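Local coordinates for protein GH3 beta-N-acetylglucosaminidase (Paenibacillaceae, PDB 6K5J) that probably hydrolyses terminal beta-linked N-acetylglucosamine residues from glycans, acting as a family 3 beta-N-acetylglucosaminidase, at residues Met22-Leu28 and Ile46-Asn52; Glu29-Arg35 and Glu65-Ile69; Val59-Ser63 and Ala127-Asn131. All blocks are in the same frame, centred on the assembly; numbering follows the deposited sequence.

All three contacts belong to one sector of the barrel-like family 3 N-terminal domain, their centres 10 to 12 Å apart. Contact 1 is the buried one: strands 21-23 and 45-47 and the loops that follow them, held by one strand-to-strand backbone bond and by Asn52 and Arg51 side chains donating to loop carbonyls. Contacts 2 and 3 lie outside these strands, are partly buried, and share helix 56-72. In contact 2 it meets the start of helix 32-39 through a small apolar patch bordered by charges and water; in contact 3 it meets the glycine-terminated end of helix 111-127 through one serine hydroxyl and aliphatic side chains. Tyr48 of contact 1 reaches both, packing on Leu66 and hydrogen-bonding Ser63.

Contact 1 (Met22-Leu28 and Ile46-Asn52); sequences MAGFNGL and IIYFRRN. With NAG (2-acetamido-2-deoxy-beta-D-glucopyranose), chain B.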
ATOM      1  N   MET A  22      11.354   1.018 -15.103  1.00 21.16           N
ATOM      2  CA  MET A  22      11.591   1.603 -13.791  1.00 18.80           C
ATOM      3  C   MET A  22      12.278   0.558 -12.927  1.00 17.77           C
ATOM      4  O   MET A  22      11.803  -0.582 -12.832  1.00 18.31           O
ATOM      5  CB  MET A  22      10.283   2.059 -13.131  1.00 16.40           C
ATOM      6  CG  MET A  22      10.481   2.578 -11.704  1.00 17.58           C
ATOM      7  SD  MET A  22       8.961   3.299 -11.054  1.00 21.34           S
ATOM      8  CE  MET A  22       9.067   4.996 -11.659  1.00 18.78           C
ATOM      9  N   ALA A  23      13.394   0.942 -12.305  1.00 18.12           N
ATOM     10  CA  ALA A  23      14.237  -0.009 -11.590  1.00 19.94           C
ATOM     11  C   ALA A  23      14.483   0.466 -10.170  1.00 19.81           C
ATOM     12  O   ALA A  23      14.494   1.666  -9.890  1.00 20.26           O
ATOM     13  CB  ALA A  23      15.591  -0.215 -12.289  1.00 18.05           C
ATOM     14  N   GLY A  24      14.698  -0.496  -9.272  1.00 19.20           N
ATOM     15  CA  GLY A  24      15.183  -0.195  -7.945  1.00 20.86           C
ATOM     16  C   GLY A  24      16.669  -0.479  -7.829  1.00 20.65           C
ATOM     17  O   GLY A  24      17.302  -0.999  -8.743  1.00 19.21           O
ATOM     18  N   PHE A  25      17.218  -0.115  -6.672  1.00 15.68           N
ATOM     19  CA  PHE A  25      18.637  -0.286  -6.417  1.00 21.21           C
ATOM     20  C   PHE A  25      18.833  -0.251  -4.910  1.00 19.77           C
ATOM     21  O   PHE A  25      17.939   0.140  -4.150  1.00 19.51           O
ATOM     22  CB  PHE A  25      19.478   0.806  -7.096  1.00 21.10           C
ATOM     23  CG  PHE A  25      19.350   2.147  -6.431  1.00 21.82           C
ATOM     24  CD1 PHE A  25      18.256   2.955  -6.694  1.00 23.76           C
ATOM     25  CD2 PHE A  25      20.294   2.572  -5.497  1.00 20.15           C
ATOM     26  CE1 PHE A  25      18.114   4.177  -6.059  1.00 26.53           C
ATOM     27  CE2 PHE A  25      20.157   3.797  -4.851  1.00 20.37           C
ATOM     28  CZ  PHE A  25      19.076   4.598  -5.132  1.00 22.50           C
ATOM     29  N   ASN A  26      20.017  -0.654  -4.478  1.00 18.93           N
ATOM     30  CA  ASN A  26      20.359  -0.588  -3.066  1.00 18.08           C
ATOM     31  C   ASN A  26      21.281   0.602  -2.819  1.00 18.45           C
ATOM     32  O   ASN A  26      22.344   0.704  -3.430  1.00 20.36           O
ATOM     33  CB  ASN A  26      21.029  -1.877  -2.596  1.00 22.79           C
ATOM     34  CG  ASN A  26      21.271  -1.870  -1.104  1.00 22.96           C
ATOM     35  OD1 ASN A  26      20.459  -1.331  -0.341  1.00 21.63           O
ATOM     36  ND2 ASN A  26      22.393  -2.451  -0.672  1.00 22.13           N
ATOM     37  N   GLY A  27      20.894   1.473  -1.892  1.00 20.72           N
ATOM     38  CA  GLY A  27      21.757   2.581  -1.532  1.00 18.90           C
ATOM     39  C   GLY A  27      21.032   3.719  -0.844  1.00 22.03           C
ATOM     40  O   GLY A  27      19.891   4.041  -1.191  1.00 18.93           O
ATOM     41  N   LEU A  28      21.690   4.320   0.151  1.00 19.56           N
ATOM     42  CA  LEU A  28      21.290   5.616   0.691  1.00 19.26           C
ATOM     43  C   LEU A  28      21.839   6.774  -0.128  1.00 23.03           C
ATOM     44  O   LEU A  28      21.309   7.886  -0.037  1.00 22.10           O
ATOM     45  CB  LEU A  28      21.774   5.752   2.136  1.00 20.32           C
ATOM     46  CG  LEU A  28      21.234   4.684   3.085  1.00 19.34           C
ATOM     47  CD1 LEU A  28      21.945   4.770   4.444  1.00 20.91           C
ATOM     48  CD2 LEU A  28      19.721   4.815   3.250  1.00 20.33           C
ATOM     49  N   ILE A  46      13.058   5.345 -11.304  1.00 19.14           N
ATOM     50  CA  ILE A  46      13.621   4.699 -10.124  1.00 19.64           C
ATOM     51  C   ILE A  46      12.485   4.478  -9.137  1.00 20.36           C
ATOM     52  O   ILE A  46      11.643   5.361  -8.960  1.00 20.13           O
ATOM     53  CB  ILE A  46      14.721   5.565  -9.472  1.00 18.13           C
ATOM     54  CG1 ILE A  46      15.885   5.795 -10.435  1.00 18.14           C
ATOM     55  CG2 ILE A  46      15.198   4.952  -8.134  1.00 19.71           C
ATOM     56  CD1 ILE A  46      16.731   4.537 -10.679  1.00 23.43           C
ATOM     57  N   ILE A  47      12.446   3.309  -8.500  1.00 17.79           N
ATOM     58  CA  ILE A  47      11.529   3.061  -7.389  1.00 16.21           C
ATOM     59  C   ILE A  47      12.346   2.877  -6.113  1.00 18.16           C
ATOM     60  O   ILE A  47      13.341   2.140  -6.101  1.00 19.47           O
ATOM     61  CB  ILE A  47      10.615   1.844  -7.646  1.00 19.12           C
ATOM     62  CG1 ILE A  47       9.743   1.577  -6.405  1.00 19.30           C
ATOM     63  CG2 ILE A  47      11.430   0.607  -8.053  1.00 19.90           C
ATOM     64  CD1 ILE A  47       8.564   0.648  -6.641  1.00 21.49           C
ATOM     65  N   TYR A  48      11.922   3.549  -5.041  1.00 17.96           N
ATOM     66  CA  TYR A  48      12.546   3.449  -3.726  1.00 17.38           C
ATOM     67  C   TYR A  48      11.881   2.359  -2.884  1.00 18.32           C
ATOM     68  O   TYR A  48      10.659   2.173  -2.932  1.00 18.10           O
ATOM     69  CB  TYR A  48      12.425   4.769  -2.961  1.00 17.18           C
ATOM     70  CG  TYR A  48      13.290   5.927  -3.422  1.00 18.52           C
ATOM     71  CD1 TYR A  48      14.505   5.719  -4.073  1.00 19.03           C
ATOM     72  CD2 TYR A  48      12.899   7.241  -3.161  1.00 18.89           C
ATOM     73  CE1 TYR A  48      15.307   6.798  -4.462  1.00 21.06           C
ATOM     74  CE2 TYR A  48      13.688   8.318  -3.545  1.00 20.25           C
ATOM     75  CZ  TYR A  48      14.886   8.088  -4.202  1.00 20.22           C
ATOM     76  OH  TYR A  48      15.669   9.155  -4.575  1.00 21.01           O
ATOM     77  N   PHE A  49      12.693   1.684  -2.067  1.00 16.28           N
ATOM     78  CA  PHE A  49      12.223   0.825  -0.981  1.00 19.17           C
ATOM     79  C   PHE A  49      12.862   1.276   0.332  1.00 20.36           C
ATOM     80  O   PHE A  49      13.622   2.240   0.364  1.00 19.03           O
ATOM     81  CB  PHE A  49      12.497  -0.649  -1.307  1.00 19.10           C
ATOM     82  CG  PHE A  49      11.630  -1.156  -2.426  1.00 18.23           C
ATOM     83  CD1 PHE A  49      12.006  -0.956  -3.749  1.00 19.52           C
ATOM     84  CD2 PHE A  49      10.400  -1.739  -2.158  1.00 21.58           C
ATOM     85  CE1 PHE A  49      11.191  -1.376  -4.794  1.00 20.30           C
ATOM     86  CE2 PHE A  49       9.570  -2.162  -3.195  1.00 23.65           C
ATOM     87  CZ  PHE A  49       9.971  -1.981  -4.516  1.00 21.20           C
ATOM     88  N   ARG A  50      12.505   0.587   1.427  1.00 18.52           N
ATOM     89  CA  ARG A  50      13.001   0.947   2.760  1.00 21.16           C
ATOM     90  C   ARG A  50      14.527   1.072   2.788  1.00 21.44           C
ATOM     91  O   ARG A  50      15.078   1.932   3.488  1.00 19.96           O
ATOM     92  CB  ARG A  50      12.514  -0.096   3.783  1.00 20.43           C
ATOM     93  CG  ARG A  50      12.893   0.187   5.241  1.00 23.58           C
ATOM     94  CD  ARG A  50      12.035  -0.663   6.225  1.00 25.79           C
ATOM     95  NE  ARG A  50      10.609  -0.433   6.015  1.00 25.58           N
ATOM     96  CZ  ARG A  50       9.892   0.505   6.632  1.00 25.32           C
ATOM     97  NH1 ARG A  50      10.451   1.300   7.531  1.00 26.09           N
ATOM     98  NH2 ARG A  50       8.608   0.651   6.354  1.00 22.88           N
ATOM     99  N   ARG A  51      15.225   0.228   2.018  1.00 21.13           N
ATOM    100  CA  ARG A  51      16.688   0.247   1.957  1.00 19.25           C
ATOM    101  C   ARG A  51      17.246   1.577   1.455  1.00 20.33           C
ATOM    102  O   ARG A  51      18.411   1.885   1.729  1.00 18.56           O
ATOM    103  CB  ARG A  51      17.192  -0.880   1.050  1.00 22.30           C
ATOM    104  CG  ARG A  51      16.658  -0.750  -0.393  1.00 21.16           C
ATOM    105  CD  ARG A  51      17.019  -1.933  -1.303  1.00 19.62           C
ATOM    106  NE  ARG A  51      16.459  -1.719  -2.642  1.00 21.87           N
ATOM    107  CZ  ARG A  51      15.639  -2.557  -3.274  1.00 22.62           C
ATOM    108  NH1 ARG A  51      15.285  -3.713  -2.718  1.00 22.40           N
ATOM    109  NH2 ARG A  51      15.183  -2.234  -4.482  1.00 17.71           N
ATOM    110  N   ASN A  52      16.454   2.371   0.734  1.00 20.77           N
ATOM    111  CA  ASN A  52      16.901   3.673   0.243  1.00 18.55           C
ATOM    112  C   ASN A  52      16.508   4.823   1.153  1.00 17.99           C
ATOM    113  O   ASN A  52      16.835   5.968   0.837  1.00 18.14           O
ATOM    114  CB  ASN A  52      16.330   3.961  -1.155  1.00 17.40           C
ATOM    115  CG  ASN A  52      16.506   2.806  -2.115  1.00 21.85           C
ATOM    116  OD1 ASN A  52      15.529   2.149  -2.505  1.00 19.11           O
ATOM    117  ND2 ASN A  52      17.753   2.559  -2.522  1.00 18.18           N
TER
HETATM  118  C1  NAG B 601       3.932  -5.428  -5.889  1.00 22.67           C
HETATM  119  C2  NAG B 601       2.623  -4.866  -5.279  1.00 21.34           C
HETATM  120  C3  NAG B 601       2.376  -3.413  -5.724  1.00 20.23           C
HETATM  121  C4  NAG B 601       3.624  -2.558  -5.550  1.00 19.76           C
HETATM  122  C5  NAG B 601       4.784  -3.216  -6.276  1.00 22.04           C
HETATM  123  C6  NAG B 601       6.086  -2.454  -6.172  1.00 21.53           C
HETATM  124  C7  NAG B 601       0.578  -6.170  -4.816  1.00 21.16           C
HETATM  125  C8  NAG B 601      -0.518  -7.003  -5.425  1.00 18.32           C
HETATM  126  N2  NAG B 601       1.498  -5.706  -5.668  1.00 18.72           N
HETATM  127  O1  NAG B 601       4.243  -6.607  -5.227  1.00 27.90           O
HETATM  128  O3  NAG B 601       1.306  -2.849  -4.972  1.00 18.61           O
HETATM  129  O4  NAG B 601       3.406  -1.254  -6.076  1.00 18.22           O
HETATM  130  O5  NAG B 601       5.007  -4.501  -5.687  1.00 20.51           O
HETATM  131  O6  NAG B 601       6.616  -2.509  -4.853  1.00 21.88           O
HETATM  132  O7  NAG B 601       0.611  -5.913  -3.615  1.00 20.36           O
HETATM  133  O   HOH W   1      15.107   0.605  -4.814  1.00 18.27           O
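The Asn52 carboxamide joins the two loops: ND2 donates to Phe25 O and to Gly27 O, both at 2.9 Å, while OD1 accepts from its own segment at Phe49 N (2.9 Å). Phe25 O also receives Arg51 NE at 2.8 Å; the rest of that guanidinium is bonded to Ser299 and His300. Water 1 fills the space between the two segments, accepting from Phe25 N and Arg51 NH2, each at 2.9 Å. Gly24 lies against Arg51, where a CB would clash with NH2.

Further back, the strands pair in parallel. Ala23 O takes Ile47 N at 3.0 Å (158° at the hydrogen) and a CA-H...O contact from Ile46 CA at 3.2 Å. Packing completes the interface: the Phe25 ring has Asn52 ND2 over one face and Ile46 CG2 at its edge, 3.7 Å from CE1, and Met22 SD lies 4.1 Å from Ile47 CB.

Phe49 CE2 approaches NAG O6 to 3.4 Å, and Asp83, Lys182 and His183 are among the residues hydrogen-bonded to this sugar. Adjacent parallel strands joined through helix 32-39 form a beta-alpha-beta unit of the TIM-barrel type, with Ile47 and Phe49 approaching the bound sugar.

Contact 2 (Glu29-Arg35 and Glu65-Ile69); sequences EASDDAR and ELQQI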
ATOM      1  N   GLU A  29      22.920   6.537  -0.871  1.00 23.77           N
ATOM      2  CA  GLU A  29      23.397   7.377  -1.958  1.00 21.07           C
ATOM      3  C   GLU A  29      23.338   6.540  -3.227  1.00 21.38           C
ATOM      4  O   GLU A  29      23.178   5.320  -3.173  1.00 22.28           O
ATOM      5  CB  GLU A  29      24.823   7.889  -1.683  1.00 21.65           C
ATOM      6  CG  GLU A  29      24.939   8.569  -0.322  1.00 24.32           C
ATOM      7  CD  GLU A  29      26.374   8.907   0.068  1.00 35.90           C
ATOM      8  OE1 GLU A  29      26.539   9.700   1.014  1.00 38.37           O
ATOM      9  OE2 GLU A  29      27.325   8.387  -0.557  1.00 37.70           O
ATOM     10  N   ALA A  30      23.439   7.193  -4.381  1.00 20.89           N
ATOM     11  CA  ALA A  30      23.345   6.456  -5.639  1.00 21.36           C
ATOM     12  C   ALA A  30      24.444   5.402  -5.713  1.00 23.83           C
ATOM     13  O   ALA A  30      25.617   5.691  -5.463  1.00 27.45           O
ATOM     14  CB  ALA A  30      23.450   7.413  -6.825  1.00 23.94           C
ATOM     15  N   SER A  31      24.067   4.172  -6.035  1.00 23.71           N
ATOM     16  CA  SER A  31      25.045   3.107  -6.168  1.00 24.53           C
ATOM     17  C   SER A  31      25.609   3.076  -7.590  1.00 26.38           C
ATOM     18  O   SER A  31      25.130   3.763  -8.497  1.00 23.86           O
ATOM     19  CB  SER A  31      24.418   1.761  -5.821  1.00 23.83           C
ATOM     20  OG  SER A  31      23.451   1.419  -6.803  1.00 21.62           O
ATOM     21  N   ASP A  32      26.662   2.270  -7.771  1.00 26.73           N
ATOM     22  CA  ASP A  32      27.208   2.052  -9.109  1.00 28.05           C
ATOM     23  C   ASP A  32      26.168   1.433 -10.035  1.00 24.04           C
ATOM     24  O   ASP A  32      26.117   1.756 -11.228  1.00 26.35           O
ATOM     25  CB  ASP A  32      28.449   1.158  -9.040  1.00 30.44           C
ATOM     26  CG  ASP A  32      29.639   1.853  -8.410  1.00 33.58           C
ATOM     27  OD1 ASP A  32      29.634   3.098  -8.306  1.00 34.79           O
ATOM     28  OD2 ASP A  32      30.592   1.145  -8.020  1.00 43.81           O
ATOM     29  N   ASP A  33      25.335   0.527  -9.513  1.00 24.03           N
ATOM     30  CA  ASP A  33      24.253  -0.019 -10.326  1.00 22.45           C
ATOM     31  C   ASP A  33      23.285   1.080 -10.754  1.00 23.15           C
ATOM     32  O   ASP A  33      22.832   1.112 -11.904  1.00 24.11           O
ATOM     33  CB  ASP A  33      23.496  -1.101  -9.553  1.00 25.11           C
ATOM     34  CG  ASP A  33      24.223  -2.424  -9.529  1.00 30.82           C
ATOM     35  OD1 ASP A  33      25.255  -2.549 -10.207  1.00 29.19           O
ATOM     36  OD2 ASP A  33      23.753  -3.333  -8.821  1.00 34.66           O
ATOM     37  N   ALA A  34      22.939   1.976  -9.833  1.00 22.35           N
ATOM     38  CA  ALA A  34      22.025   3.061 -10.180  1.00 22.27           C
ATOM     39  C   ALA A  34      22.641   3.965 -11.247  1.00 24.06           C
ATOM     40  O   ALA A  34      21.964   4.387 -12.198  1.00 20.51           O
ATOM     41  CB  ALA A  34      21.674   3.856  -8.923  1.00 22.71           C
ATOM     42  N   ARG A  35      23.942   4.227 -11.126  1.00 22.89           N
ATOM     43  CA  ARG A  35      24.638   5.074 -12.088  1.00 24.66           C
ATOM     44  C   ARG A  35      24.629   4.461 -13.488  1.00 24.45           C
ATOM     45  O   ARG A  35      24.412   5.166 -14.483  1.00 24.02           O
ATOM     46  CB  ARG A  35      26.063   5.310 -11.590  1.00 28.12           C
ATOM     47  CG  ARG A  35      26.827   6.395 -12.301  1.00 34.79           C
ATOM     48  CD  ARG A  35      28.163   6.650 -11.598  1.00 37.00           C
ATOM     49  NE  ARG A  35      27.977   6.994 -10.190  1.00 37.17           N
ATOM     50  CZ  ARG A  35      27.788   8.234  -9.748  1.00 41.12           C
ATOM     51  NH1 ARG A  35      27.761   9.248 -10.608  1.00 40.73           N
ATOM     52  NH2 ARG A  35      27.621   8.462  -8.449  1.00 42.80           N
ATOM     53  N   GLU A  65      20.567  13.729  -6.285  1.00 20.85           N
ATOM     54  CA  GLU A  65      21.738  13.083  -6.871  1.00 21.01           C
ATOM     55  C   GLU A  65      21.357  12.273  -8.099  1.00 22.27           C
ATOM     56  O   GLU A  65      22.020  12.359  -9.139  1.00 20.29           O
ATOM     57  CB  GLU A  65      22.434  12.183  -5.840  1.00 23.09           C
ATOM     58  CG  GLU A  65      23.710  11.512  -6.391  1.00 25.70           C
ATOM     59  CD  GLU A  65      24.346  10.506  -5.436  1.00 30.99           C
ATOM     60  OE1 GLU A  65      23.648  10.004  -4.527  1.00 25.55           O
ATOM     61  OE2 GLU A  65      25.554  10.208  -5.600  1.00 29.46           O
ATOM     62  N   LEU A  66      20.296  11.466  -7.996  1.00 20.44           N
ATOM     63  CA  LEU A  66      19.864  10.681  -9.148  1.00 18.96           C
ATOM     64  C   LEU A  66      19.505  11.582 -10.325  1.00 21.49           C
ATOM     65  O   LEU A  66      19.848  11.280 -11.474  1.00 20.70           O
ATOM     66  CB  LEU A  66      18.675   9.788  -8.768  1.00 16.46           C
ATOM     67  CG  LEU A  66      18.990   8.665  -7.769  1.00 19.52           C
ATOM     68  CD1 LEU A  66      17.704   8.024  -7.216  1.00 19.64           C
ATOM     69  CD2 LEU A  66      19.907   7.588  -8.390  1.00 20.60           C
ATOM     70  N   GLN A  67      18.801  12.682 -10.061  1.00 21.18           N
ATOM     71  CA  GLN A  67      18.449  13.602 -11.136  1.00 22.87           C
ATOM     72  C   GLN A  67      19.687  14.270 -11.721  1.00 22.75           C
ATOM     73  O   GLN A  67      19.759  14.514 -12.933  1.00 21.31           O
ATOM     74  CB  GLN A  67      17.460  14.645 -10.619  1.00 23.65           C
ATOM     75  CG  GLN A  67      16.141  14.036 -10.141  1.00 20.85           C
ATOM     76  CD  GLN A  67      15.236  13.604 -11.263  1.00 22.89           C
ATOM     77  OE1 GLN A  67      15.642  13.536 -12.438  1.00 21.36           O
ATOM     78  NE2 GLN A  67      13.992  13.283 -10.913  1.00 20.01           N
ATOM     79  N   GLN A  68      20.672  14.564 -10.876  1.00 21.12           N
ATOM     80  CA  GLN A  68      21.909  15.162 -11.365  1.00 25.19           C
ATOM     81  C   GLN A  68      22.677  14.191 -12.249  1.00 26.39           C
ATOM     82  O   GLN A  68      23.248  14.591 -13.268  1.00 25.53           O
ATOM     83  CB  GLN A  68      22.763  15.608 -10.181  1.00 26.24           C
ATOM     84  CG  GLN A  68      24.108  16.199 -10.556  1.00 31.82           C
ATOM     85  CD  GLN A  68      24.899  16.592  -9.324  1.00 39.41           C
ATOM     86  OE1 GLN A  68      24.592  16.148  -8.212  1.00 38.41           O
ATOM     87  NE2 GLN A  68      25.921  17.422  -9.510  1.00 45.53           N
ATOM     88  N   ILE A  69      22.704  12.911 -11.868  1.00 24.32           N
ATOM     89  CA  ILE A  69      23.363  11.896 -12.685  1.00 22.86           C
ATOM     90  C   ILE A  69      22.711  11.820 -14.055  1.00 26.63           C
ATOM     91  O   ILE A  69      23.396  11.712 -15.083  1.00 24.53           O
ATOM     92  CB  ILE A  69      23.333  10.533 -11.963  1.00 22.83           C
ATOM     93  CG1 ILE A  69      24.289  10.550 -10.765  1.00 27.40           C
ATOM     94  CG2 ILE A  69      23.668   9.386 -12.920  1.00 25.38           C
ATOM     95  CD1 ILE A  69      24.085   9.388  -9.773  1.00 27.61           C
TER
HETATM   96  O   HOH W   2      26.828   8.024  -4.883  1.00 29.49           O
HETATM   97  O   HOH W   3      27.128  11.334  -7.638  1.00 42.41           O
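Arg35 lays one face of its guanidinium over Ile69 CD1, with NH1 3.7 Å from Ile69 CG1, so the arginine covers the outer edge of a small apolar patch. At the middle of that patch is Ala30, whose CB points toward helix 56-72 and lies 3.6 Å from Ile69 CD1 and 3.9 Å from Leu66 CD2. Ala34 CB adds a looser approach to Leu66 CD2 at 4.2 Å. Short side chains on the first segment let the backbones come close: the CA atoms of Ala30 and Leu66 are 6.5 Å apart.

Glu65 supplies the polar part. Its extended side chain (chi1 and chi2 both t) brings OE1 to 2.8 Å from Ala30 N, in a nearly linear hydrogen bond (173°). OE2 faces Arg35 NH2 at 3.9 Å, a long salt bridge supplemented by water 3, which accepts from NH2 at 3.0 Å and donates to OE2 at 2.8 Å. Water 2 donates to both Ala30 O and Glu65 OE2.

Just beyond Ala30, Ser31 is the N-cap of helix 32-39, its OG accepting from Ala34 N at 3.1 Å. Through Ala30, Ala34 and Arg35 the start of helix 32-39 packs against helix 56-72, with Leu66 and Ile69 also touching Ile38; inward, Ala34 packs on Phe25 and Leu66 on Tyr48, side chains from the region of strands 21-23 and 45-47.

Contact 3 (Val59-Ser63 and Ala127-Asn131); sequences VAKLS and ALGIN
Residues 59-63 form one alpha-helical turn, with Ser63 N bonded to Val59 O at 2.8 Å. Val59 (chi1 t) points toward the other segment: its CG1 lies 3.8 Å from Leu128 CB and 4.1 Å from Ile130 CD1. Ala60 gives the closest CA-CA approach, 4.1 Å to Leu128 CA, and its CA makes a CA-H...O contact to Leu128 O at 3.5 Å (155° at the hydrogen). One turn on, Ser63 (chi1 m) donates from OG to the same Leu128 O at 2.8 Å; its OG also hydrogen-bonds Tyr48 OH. Ser63 CB sits 3.7 Å from Gly129 CA, leaving no room for a CB there.

Gly129 (phi 81°, psi 8°) is the C-prime residue of a Schellman motif ending helix 111-127, with Ile130 N bonded to Leu125 O and Gly129 N to Arg126 O. Helix 56-72 therefore packs on the Schellman cap that closes helix 111-127, while Ile130 and Asn131 lead into strand 132-133, beside Ile80 of strand 79-81.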
ATOM      1  N   VAL A  59      17.046  11.352   1.914  1.00 17.79           N
ATOM      2  CA  VAL A  59      16.229  10.998   0.752  1.00 17.35           C
ATOM      3  C   VAL A  59      16.231  12.138  -0.261  1.00 17.19           C
ATOM      4  O   VAL A  59      16.408  11.923  -1.465  1.00 18.63           O
ATOM      5  CB  VAL A  59      14.791  10.636   1.181  1.00 15.66           C
ATOM      6  CG1 VAL A  59      13.946  10.254  -0.052  1.00 18.43           C
ATOM      7  CG2 VAL A  59      14.801   9.480   2.189  1.00 18.29           C
ATOM      8  N   ALA A  60      16.008  13.365   0.216  1.00 19.41           N
ATOM      9  CA  ALA A  60      16.051  14.525  -0.670  1.00 19.82           C
ATOM     10  C   ALA A  60      17.396  14.624  -1.380  1.00 19.99           C
ATOM     11  O   ALA A  60      17.456  14.899  -2.587  1.00 22.01           O
ATOM     12  CB  ALA A  60      15.761  15.799   0.130  1.00 18.42           C
ATOM     13  N   LYS A  61      18.491  14.399  -0.648  1.00 18.89           N
ATOM     14  CA  LYS A  61      19.809  14.394  -1.278  1.00 23.21           C
ATOM     15  C   LYS A  61      19.911  13.309  -2.340  1.00 21.55           C
ATOM     16  O   LYS A  61      20.485  13.529  -3.415  1.00 19.49           O
ATOM     17  CB  LYS A  61      20.898  14.172  -0.231  1.00 21.33           C
ATOM     18  CG  LYS A  61      21.434  15.414   0.431  1.00 33.00           C
ATOM     19  CD  LYS A  61      22.730  15.056   1.162  1.00 39.59           C
ATOM     20  CE  LYS A  61      23.484  13.971   0.390  1.00 38.50           C
ATOM     21  NZ  LYS A  61      24.963  13.969   0.638  1.00 48.15           N
ATOM     22  N   LEU A  62      19.380  12.123  -2.040  1.00 19.27           N
ATOM     23  CA  LEU A  62      19.468  11.001  -2.968  1.00 17.15           C
ATOM     24  C   LEU A  62      18.676  11.270  -4.243  1.00 20.33           C
ATOM     25  O   LEU A  62      19.158  11.012  -5.353  1.00 20.76           O
ATOM     26  CB  LEU A  62      18.977   9.724  -2.275  1.00 17.30           C
ATOM     27  CG  LEU A  62      18.799   8.497  -3.170  1.00 19.25           C
ATOM     28  CD1 LEU A  62      20.133   8.073  -3.768  1.00 18.94           C
ATOM     29  CD2 LEU A  62      18.167   7.359  -2.362  1.00 18.64           C
ATOM     30  N   SER A  63      17.451  11.788  -4.109  1.00 18.44           N
ATOM     31  CA  SER A  63      16.672  12.118  -5.298  1.00 19.85           C
ATOM     32  C   SER A  63      17.378  13.162  -6.148  1.00 18.69           C
ATOM     33  O   SER A  63      17.425  13.044  -7.377  1.00 18.02           O
ATOM     34  CB  SER A  63      15.275  12.609  -4.914  1.00 18.74           C
ATOM     35  OG  SER A  63      14.541  11.610  -4.218  1.00 19.50           O
ATOM     36  N   ALA A 127       8.639  17.011  -1.330  1.00 20.12           N
ATOM     37  CA  ALA A 127       9.747  17.661  -0.635  1.00 22.68           C
ATOM     38  C   ALA A 127      10.994  16.791  -0.610  1.00 24.36           C
ATOM     39  O   ALA A 127      12.103  17.319  -0.465  1.00 23.24           O
ATOM     40  CB  ALA A 127       9.328  18.023   0.790  1.00 20.78           C
ATOM     41  N   LEU A 128      10.846  15.472  -0.766  1.00 19.56           N
ATOM     42  CA  LEU A 128      11.984  14.569  -0.803  1.00 17.29           C
ATOM     43  C   LEU A 128      12.447  14.261  -2.225  1.00 21.42           C
ATOM     44  O   LEU A 128      13.294  13.382  -2.409  1.00 20.75           O
ATOM     45  CB  LEU A 128      11.645  13.265  -0.075  1.00 21.08           C
ATOM     46  CG  LEU A 128      11.140  13.407   1.361  1.00 24.79           C
ATOM     47  CD1 LEU A 128      10.972  12.028   1.995  1.00 22.40           C
ATOM     48  CD2 LEU A 128      12.076  14.257   2.201  1.00 24.23           C
ATOM     49  N   GLY A 129      11.913  14.954  -3.232  1.00 18.64           N
ATOM     50  CA  GLY A 129      12.282  14.676  -4.605  1.00 20.54           C
ATOM     51  C   GLY A 129      11.570  13.492  -5.220  1.00 18.00           C
ATOM     52  O   GLY A 129      11.924  13.075  -6.333  1.00 20.32           O
ATOM     53  N   ILE A 130      10.589  12.932  -4.530  1.00 18.14           N
ATOM     54  CA  ILE A 130       9.775  11.839  -5.055  1.00 17.61           C
ATOM     55  C   ILE A 130       8.575  12.443  -5.779  1.00 19.21           C
ATOM     56  O   ILE A 130       7.836  13.253  -5.207  1.00 20.96           O
ATOM     57  CB  ILE A 130       9.331  10.902  -3.916  1.00 18.61           C
ATOM     58  CG1 ILE A 130      10.558  10.249  -3.278  1.00 17.58           C
ATOM     59  CG2 ILE A 130       8.330   9.865  -4.411  1.00 16.20           C
ATOM     60  CD1 ILE A 130      10.325   9.754  -1.850  1.00 21.02           C
ATOM     61  N   ASN A 131       8.373  12.053  -7.035  1.00 17.12           N
ATOM     62  CA  ASN A 131       7.375  12.698  -7.881  1.00 17.98           C
ATOM     63  C   ASN A 131       6.319  11.724  -8.385  1.00 18.90           C
ATOM     64  O   ASN A 131       5.497  12.096  -9.227  1.00 16.98           O
ATOM     65  CB  ASN A 131       8.053  13.416  -9.059  1.00 20.36           C
ATOM     66  CG  ASN A 131       8.978  12.504  -9.847  1.00 23.68           C
ATOM     67  OD1 ASN A 131       8.640  11.358 -10.122  1.00 21.01           O
ATOM     68  ND2 ASN A 131      10.149  13.015 -10.222  1.00 24.74           N
TER